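Local coordinates for protein tannase (Fusobacterium nucleatum subsp. nucleatum ATCC 25586, PDB 6YQ4) that hydrolyses gallotannins as a tannase, probably with an alpha/beta-hydrolase fold, and binds a magnesium ion, at residues A[148-151]-A[156-159]; A[51-56]-A[152-157]; A[64-69]-A[107-112]. All blocks are in the same frame, centred on the assembly; numbering follows the deposited sequence.

Contact 1 (A[148-151]-A[156-159]); sequences LNDE and DANK. With MG (magnesium ion), chain E.
D150 OD2 is held by two partners: the magnesium ion at 2.4 Å and the backbone N of A157 at 3.2 Å. The N-H comes in from above the carboxylate plane, at a fairly straight 155°. A weak second bond from the same N to D150 OD1 spreads the donor over both oxygens. CG of D150 stands anti to the backbone N (chi1 -167°), which swings the carboxylate beside its own carbonyl; that carbonyl O is a further magnesium ligand, at 2.5 Å, so one residue chelates the ion. The carboxylate carbon CG also presses on the methyl CB of A157 at 3.4 Å. M153 O and G155 O, on the loop between the two segments, bring the protein atoms on the ion to four. Just before A157, D156 OD1 accepts from N158 N in an Asx turn, as well as from N158 ND2 at 3.0 Å, within the type I turn D156 to K159 that leads to strand 160-163. D156 OD1 lies 4.1 Å from D150 OD1. The ion probably offsets the like charges and favours an ionised D150, whose carboxylate joins the metal to the turn.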
loop_
_atom_site.group_PDB
_atom_site.type_symbol
_atom_site.label_atom_id
_atom_site.label_comp_id
_atom_site.label_asym_id
_atom_site.label_seq_id
_atom_site.Cartn_x
_atom_site.Cartn_y
_atom_site.Cartn_z
ATOM N N LEU A 148 12.097 21.162 -3.294
ATOM C CA LEU A 148 12.578 22.294 -4.081
ATOM C C LEU A 148 11.867 23.589 -3.717
ATOM O O LEU A 148 12.477 24.666 -3.755
ATOM C CB LEU A 148 12.410 21.994 -5.569
ATOM C CG LEU A 148 13.028 23.034 -6.514
ATOM C CD1 LEU A 148 14.098 22.443 -7.409
ATOM C CD2 LEU A 148 11.948 23.668 -7.362
ATOM N N ASN A 149 10.589 23.514 -3.353
ATOM C CA ASN A 149 9.792 24.696 -3.055
ATOM C C ASN A 149 9.551 24.886 -1.573
ATOM O O ASN A 149 8.640 25.630 -1.205
ATOM C CB ASN A 149 8.437 24.622 -3.750
ATOM C CG ASN A 149 8.546 24.731 -5.228
ATOM O OD1 ASN A 149 8.788 25.807 -5.760
ATOM N ND2 ASN A 149 8.354 23.620 -5.913
ATOM N N ASP A 150 10.312 24.198 -0.716
ATOM C CA ASP A 150 10.053 24.277 0.720
ATOM C C ASP A 150 10.169 25.709 1.225
ATOM O O ASP A 150 9.330 26.167 2.011
ATOM C CB ASP A 150 11.012 23.353 1.478
ATOM C CG ASP A 150 10.602 23.139 2.932
ATOM O OD1 ASP A 150 11.437 22.631 3.718
ATOM O OD2 ASP A 150 9.451 23.474 3.287
ATOM N N GLU A 151 11.181 26.444 0.756
ATOM C CA GLU A 151 11.464 27.747 1.347
ATOM C C GLU A 151 10.380 28.756 1.019
ATOM O O GLU A 151 10.163 29.700 1.784
ATOM C CB GLU A 151 12.827 28.251 0.888
ATOM C CG GLU A 151 13.972 27.403 1.451
ATOM C CD GLU A 151 15.347 27.862 0.985
ATOM O OE1 GLU A 151 15.422 28.790 0.142
ATOM O OE2 GLU A 151 16.354 27.300 1.473
ATOM N N ASP A 156 6.522 22.359 6.250
ATOM C CA ASP A 156 7.867 21.838 6.462
ATOM C C ASP A 156 8.037 20.565 5.646
ATOM O O ASP A 156 7.475 19.525 5.998
ATOM C CB ASP A 156 8.110 21.563 7.945
ATOM C CG ASP A 156 9.500 21.007 8.220
ATOM O OD1 ASP A 156 10.378 21.090 7.324
ATOM O OD2 ASP A 156 9.713 20.497 9.346
ATOM N N ALA A 157 8.850 20.631 4.588
ATOM C CA ALA A 157 9.126 19.464 3.752
ATOM C C ALA A 157 9.877 18.357 4.485
ATOM O O ALA A 157 9.950 17.233 3.977
ATOM C CB ALA A 157 9.909 19.887 2.508
ATOM N N ASN A 158 10.435 18.632 5.651
ATOM C CA ASN A 158 11.093 17.599 6.439
ATOM C C ASN A 158 10.117 16.750 7.217
ATOM O O ASN A 158 10.552 15.872 7.971
ATOM C CB ASN A 158 12.083 18.230 7.405
ATOM C CG ASN A 158 13.153 18.983 6.692
ATOM O OD1 ASN A 158 13.933 18.393 5.945
ATOM N ND2 ASN A 158 13.202 20.294 6.898
ATOM N N LYS A 159 8.816 17.002 7.067
ATOM C CA LYS A 159 7.791 16.267 7.790
ATOM C C LYS A 159 6.657 15.886 6.838
ATOM O O LYS A 159 5.502 16.283 6.996
ATOM C CB LYS A 159 7.304 17.070 8.991
ATOM C CG LYS A 159 8.379 17.206 10.041
ATOM C CD LYS A 159 7.817 17.424 11.406
ATOM C CE LYS A 159 8.828 18.193 12.245
ATOM N NZ LYS A 159 9.034 17.535 13.557
HETATM MG MG MG E . 7.877 25.239 3.845
#

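Contact 2 (A[51-56]-A[152-157]); sequences IYIPEE and VMPGDA. With MG (magnesium ion), chain E.
The puckered pyrrolidine ring of P154 meets I53 on one face. I53 CD1 lies over that face, 3.6 Å from CD of P154 and almost as near to CG, while I53 CG2 sits off the rim beside P154 CB at 3.9 Å; the two side chains cross at about a right angle. Next to this pair, I51 and M153 meet tip to tip: I51 CD1 is 3.5 Å from M153 CE and 3.7 Å from SD. M153 runs extended through its first two torsions and then bends at the sulfur (chi3 -43°), which turns the terminal methyl toward I51. Both isoleucines project from the same side of strand 48-54, an inner strand of the large mixed sheet, onto the loop that follows helix 134-148. F58 packs on I53 and F10 on M153, adding to a buried, apolar interface. The backbone of the loop has the opposite character. The carbonyl O of M153 binds the magnesium ion at 2.3 Å and that of G155 at 2.1 Å, joining D150 O and D150 OD2. At G155 (phi 99°) a CB would be jammed against the carbonyl O of P154, so glycine fits here. M153 and P154 give hydrocarbon to the strand, while the carbonyls of M153 and G155 face the ion. M153 thus does both jobs, its thioether in the apolar packing and its carbonyl O on the metal, so that the packing probably helps position the metal loop.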
loop_
_atom_site.group_PDB
_atom_site.type_symbol
_atom_site.label_atom_id
_atom_site.label_comp_id
_atom_site.label_asym_id
_atom_site.label_seq_id
_atom_site.Cartn_x
_atom_site.Cartn_y
_atom_site.Cartn_z
ATOM N N ILE A 51 -2.275 21.020 -4.044
ATOM C CA ILE A 51 -1.753 21.451 -2.753
ATOM C C ILE A 51 -2.799 22.325 -2.074
ATOM O O ILE A 51 -3.278 23.299 -2.664
ATOM C CB ILE A 51 -0.425 22.204 -2.906
ATOM C CG1 ILE A 51 0.653 21.267 -3.445
ATOM C CG2 ILE A 51 -0.015 22.823 -1.578
ATOM C CD1 ILE A 51 1.998 21.956 -3.585
ATOM N N TYR A 52 -3.157 21.969 -0.844
ATOM C CA TYR A 52 -4.131 22.704 -0.049
ATOM C C TYR A 52 -3.469 23.223 1.219
ATOM O O TYR A 52 -2.816 22.461 1.945
ATOM C CB TYR A 52 -5.313 21.815 0.302
ATOM C CG TYR A 52 -5.949 21.195 -0.910
ATOM C CD1 TYR A 52 -6.704 21.966 -1.790
ATOM C CD2 TYR A 52 -5.782 19.845 -1.195
ATOM C CE1 TYR A 52 -7.294 21.406 -2.899
ATOM C CE2 TYR A 52 -6.369 19.279 -2.301
ATOM C CZ TYR A 52 -7.128 20.064 -3.145
ATOM O OH TYR A 52 -7.706 19.498 -4.250
ATOM N N ILE A 53 -3.627 24.514 1.483
ATOM C CA ILE A 53 -3.006 25.122 2.656
ATOM C C ILE A 53 -4.067 25.843 3.484
ATOM O O ILE A 53 -4.852 26.631 2.928
ATOM C CB ILE A 53 -1.888 26.084 2.237
ATOM C CG1 ILE A 53 -0.954 25.397 1.243
ATOM C CG2 ILE A 53 -1.146 26.635 3.472
ATOM C CD1 ILE A 53 0.299 26.203 0.962
ATOM N N PRO A 54 -4.131 25.614 4.798
ATOM C CA PRO A 54 -5.109 26.341 5.621
ATOM C C PRO A 54 -4.961 27.855 5.502
ATOM O O PRO A 54 -3.857 28.393 5.370
ATOM C CB PRO A 54 -4.811 25.851 7.039
ATOM C CG PRO A 54 -4.225 24.481 6.839
ATOM C CD PRO A 54 -3.401 24.596 5.578
ATOM N N GLU A 55 -6.111 28.539 5.533
ATOM C CA GLU A 55 -6.138 29.986 5.371
ATOM C C GLU A 55 -5.436 30.697 6.520
ATOM O O GLU A 55 -4.895 31.793 6.333
ATOM C CB GLU A 55 -7.596 30.451 5.224
ATOM C CG GLU A 55 -7.830 31.966 5.069
ATOM C CD GLU A 55 -7.219 32.576 3.813
ATOM O OE1 GLU A 55 -6.729 31.828 2.947
ATOM O OE2 GLU A 55 -7.228 33.820 3.688
ATOM N N GLU A 56 -5.430 30.088 7.710
ATOM C CA GLU A 56 -4.716 30.655 8.854
ATOM C C GLU A 56 -3.258 30.957 8.531
ATOM O O GLU A 56 -2.693 31.917 9.063
ATOM C CB GLU A 56 -4.781 29.688 10.045
ATOM C CG GLU A 56 -6.116 29.658 10.776
ATOM C CD GLU A 56 -7.185 28.824 10.069
ATOM O OE1 GLU A 56 -8.286 28.692 10.646
ATOM O OE2 GLU A 56 -6.932 28.302 8.957
ATOM N N VAL A 152 9.666 28.567 -0.082
ATOM C CA VAL A 152 8.621 29.508 -0.441
ATOM C C VAL A 152 7.222 28.971 -0.134
ATOM O O VAL A 152 6.275 29.766 -0.031
ATOM C CB VAL A 152 8.767 29.907 -1.927
ATOM C CG1 VAL A 152 8.490 28.715 -2.847
ATOM C CG2 VAL A 152 7.887 31.100 -2.250
ATOM N N MET A 153 7.069 27.665 0.052
ATOM C CA MET A 153 5.761 27.074 0.330
ATOM C C MET A 153 5.553 26.912 1.830
ATOM O O MET A 153 6.472 26.486 2.541
ATOM C CB MET A 153 5.619 25.710 -0.352
ATOM C CG MET A 153 4.278 24.991 -0.109
ATOM S SD MET A 153 4.114 23.394 -0.969
ATOM C CE MET A 153 4.805 23.856 -2.556
ATOM N N PRO A 154 4.373 27.263 2.341
ATOM C CA PRO A 154 4.100 27.036 3.764
ATOM C C PRO A 154 4.245 25.568 4.131
ATOM O O PRO A 154 4.074 24.665 3.303
ATOM C CB PRO A 154 2.652 27.526 3.930
ATOM C CG PRO A 154 2.488 28.568 2.868
ATOM C CD PRO A 154 3.331 28.087 1.698
ATOM N N GLY A 155 4.585 25.334 5.385
ATOM C CA GLY A 155 4.810 23.983 5.874
ATOM C C GLY A 155 6.280 23.621 5.918
ATOM O O GLY A 155 7.173 24.427 5.649
ATOM N N ASP A 156 6.522 22.359 6.250
ATOM C CA ASP A 156 7.867 21.838 6.462
ATOM C C ASP A 156 8.037 20.565 5.646
ATOM O O ASP A 156 7.475 19.525 5.998
ATOM C CB ASP A 156 8.110 21.563 7.945
ATOM C CG ASP A 156 9.500 21.007 8.220
ATOM O OD1 ASP A 156 10.378 21.090 7.324
ATOM O OD2 ASP A 156 9.713 20.497 9.346
ATOM N N ALA A 157 8.850 20.631 4.588
ATOM C CA ALA A 157 9.126 19.464 3.752
ATOM C C ALA A 157 9.877 18.357 4.485
ATOM O O ALA A 157 9.950 17.233 3.977
ATOM C CB ALA A 157 9.909 19.887 2.508
HETATM MG MG MG E . 7.877 25.239 3.845
#

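Contact 3 (A[64-69]-A[107-112]); sequences GSYNSN and KGYVVA
Y66 lays the edge of its ring over one face of Y109, with CE1 3.8 Å from CZ and displaced toward the rim of the Y109 ring. The pair is an edge-to-face stack, centroids 5.3 Å apart and planes at 69°. In Y66 CG stands anti to the carbonyl carbon (chi1 -63°), the ring being directed at the chain of K107 and G108. D490, on the C-terminal helix 482-493, accepts a hydrogen bond from Y109 OH and a weak one from Y66 OH, and F486 of the same helix adds a further edge-to-face contact to Y109. Nearer the backbone, the carbonyl O of K107 meets the edge of the Y66 ring close to its plane, 3.4 Å from CD1. G108, with no side chain, lets the tyrosine sit close to the chain, and its positive phi ends helix 100-106 in a Schellman motif. Strand 110-114 starts two residues on, so the contact sits at a helix-to-strand link of the large mixed sheet, consistent with the alpha/beta-hydrolase clan. After Y66 the loop is shaped by an Asx turn, N67 OD1 accepting the backbone N of N69 at 2.7 Å. Y57 also touches Y66, and its OH hydrogen-bonds G108 O.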
loop_
_atom_site.group_PDB
_atom_site.type_symbol
_atom_site.label_atom_id
_atom_site.label_comp_id
_atom_site.label_asym_id
_atom_site.label_seq_id
_atom_site.Cartn_x
_atom_site.Cartn_y
_atom_site.Cartn_z
ATOM N N GLY A 64 -3.632 24.727 16.446
ATOM C CA GLY A 64 -3.001 23.888 17.446
ATOM C C GLY A 64 -1.559 24.321 17.596
ATOM O O GLY A 64 -1.255 25.516 17.656
ATOM N N SER A 65 -0.649 23.344 17.624
ATOM C CA SER A 65 0.780 23.624 17.671
ATOM C C SER A 65 1.353 24.072 16.334
ATOM O O SER A 65 2.520 24.467 16.294
ATOM C CB SER A 65 1.546 22.380 18.136
ATOM O OG SER A 65 0.812 21.646 19.104
ATOM N N TYR A 66 0.583 24.020 15.249
ATOM C CA TYR A 66 1.123 24.132 13.898
ATOM C C TYR A 66 0.971 25.548 13.349
ATOM O O TYR A 66 -0.073 26.186 13.515
ATOM C CB TYR A 66 0.436 23.138 12.957
ATOM C CG TYR A 66 0.654 21.668 13.302
ATOM C CD1 TYR A 66 -0.305 20.699 12.963
ATOM C CD2 TYR A 66 1.819 21.240 13.941
ATOM C CE1 TYR A 66 -0.114 19.370 13.271
ATOM C CE2 TYR A 66 2.019 19.906 14.254
ATOM C CZ TYR A 66 1.052 18.975 13.920
ATOM O OH TYR A 66 1.252 17.645 14.207
ATOM N N ASN A 67 2.021 26.037 12.689
ATOM C CA ASN A 67 1.951 27.340 12.038
ATOM C C ASN A 67 2.425 27.245 10.593
ATOM O O ASN A 67 2.628 26.148 10.070
ATOM C CB ASN A 67 2.762 28.388 12.817
ATOM C CG ASN A 67 4.247 28.051 12.910
ATOM O OD1 ASN A 67 4.876 27.652 11.930
ATOM N ND2 ASN A 67 4.819 28.230 14.100
ATOM N N SER A 68 2.629 28.387 9.946
ATOM C CA SER A 68 2.970 28.392 8.530
ATOM C C SER A 68 4.409 27.966 8.233
ATOM O O SER A 68 4.736 27.764 7.062
ATOM C CB SER A 68 2.719 29.778 7.955
ATOM O OG SER A 68 3.654 30.040 6.933
ATOM N N ASN A 69 5.277 27.849 9.239
ATOM C CA ASN A 69 6.623 27.311 9.057
ATOM C C ASN A 69 6.779 25.936 9.688
ATOM O O ASN A 69 7.855 25.332 9.605
ATOM C CB ASN A 69 7.665 28.265 9.646
ATOM C CG ASN A 69 7.752 29.567 8.887
ATOM O OD1 ASN A 69 8.688 29.785 8.118
ATOM N ND2 ASN A 69 6.770 30.441 9.086
ATOM N N LYS A 107 -6.944 19.700 11.124
ATOM C CA LYS A 107 -5.890 19.530 12.114
ATOM C C LYS A 107 -4.678 20.420 11.852
ATOM O O LYS A 107 -3.693 20.330 12.592
ATOM C CB LYS A 107 -5.456 18.057 12.163
ATOM C CG LYS A 107 -6.447 17.152 12.886
ATOM C CD LYS A 107 -6.593 17.617 14.342
ATOM C CE LYS A 107 -7.927 17.216 14.939
ATOM N NZ LYS A 107 -8.200 15.797 14.630
ATOM N N GLY A 108 -4.705 21.250 10.816
ATOM C CA GLY A 108 -3.612 22.173 10.578
ATOM C C GLY A 108 -2.483 21.673 9.699
ATOM O O GLY A 108 -1.433 22.323 9.656
ATOM N N TYR A 109 -2.658 20.546 9.006
ATOM C CA TYR A 109 -1.656 20.067 8.054
ATOM C C TYR A 109 -1.762 20.799 6.723
ATOM O O TYR A 109 -2.852 21.166 6.277
ATOM C CB TYR A 109 -1.810 18.564 7.796
ATOM C CG TYR A 109 -1.546 17.729 9.007
ATOM C CD1 TYR A 109 -2.506 17.588 9.997
ATOM C CD2 TYR A 109 -0.330 17.107 9.183
ATOM C CE1 TYR A 109 -2.255 16.844 11.135
ATOM C CE2 TYR A 109 -0.071 16.357 10.325
ATOM C CZ TYR A 109 -1.035 16.231 11.291
ATOM O OH TYR A 109 -0.774 15.485 12.413
ATOM N N VAL A 110 -0.621 21.004 6.084
ATOM C CA VAL A 110 -0.612 21.282 4.656
ATOM C C VAL A 110 -0.848 19.970 3.911
ATOM O O VAL A 110 -0.347 18.908 4.298
ATOM C CB VAL A 110 0.706 21.956 4.236
ATOM C CG1 VAL A 110 0.902 21.854 2.725
ATOM C CG2 VAL A 110 0.717 23.408 4.659
ATOM N N VAL A 111 -1.648 20.023 2.857
ATOM C CA VAL A 111 -1.992 18.834 2.091
ATOM C C VAL A 111 -1.404 18.976 0.700
ATOM O O VAL A 111 -1.711 19.937 -0.015
ATOM C CB VAL A 111 -3.506 18.623 2.025
ATOM C CG1 VAL A 111 -3.825 17.457 1.082
ATOM C CG2 VAL A 111 -4.043 18.367 3.419
ATOM N N ALA A 112 -0.540 18.034 0.331
ATOM C CA ALA A 112 -0.041 17.892 -1.030
ATOM C C ALA A 112 -0.444 16.497 -1.472
ATOM O O ALA A 112 -0.018 15.508 -0.867
ATOM C CB ALA A 112 1.470 18.095 -1.110
#

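How the contacts relate
From the N terminus, strand 48-54 opens contact 2, which closes about a hundred residues later. Nested inside that long loop, contact 3 joins the loop before strand 73-76 to the end of helix 100-106 and the start of strand 110-114. After helix 134-148, contact 1 opens at 148-151 before contact 2 closes at 152-157, and it closes last at 156-159, so these two interlock around one magnesium ion and share D156 and A157. Y52 N lies 2.6 Å from V111 O between neighbouring strands, and G155 N 3.0 Å from S68 O. Contact 2 packs the metal loop on strand 48-54, and contact 3 fixes the loop 64-69, whose S68 bonds to it, near strand 110-114.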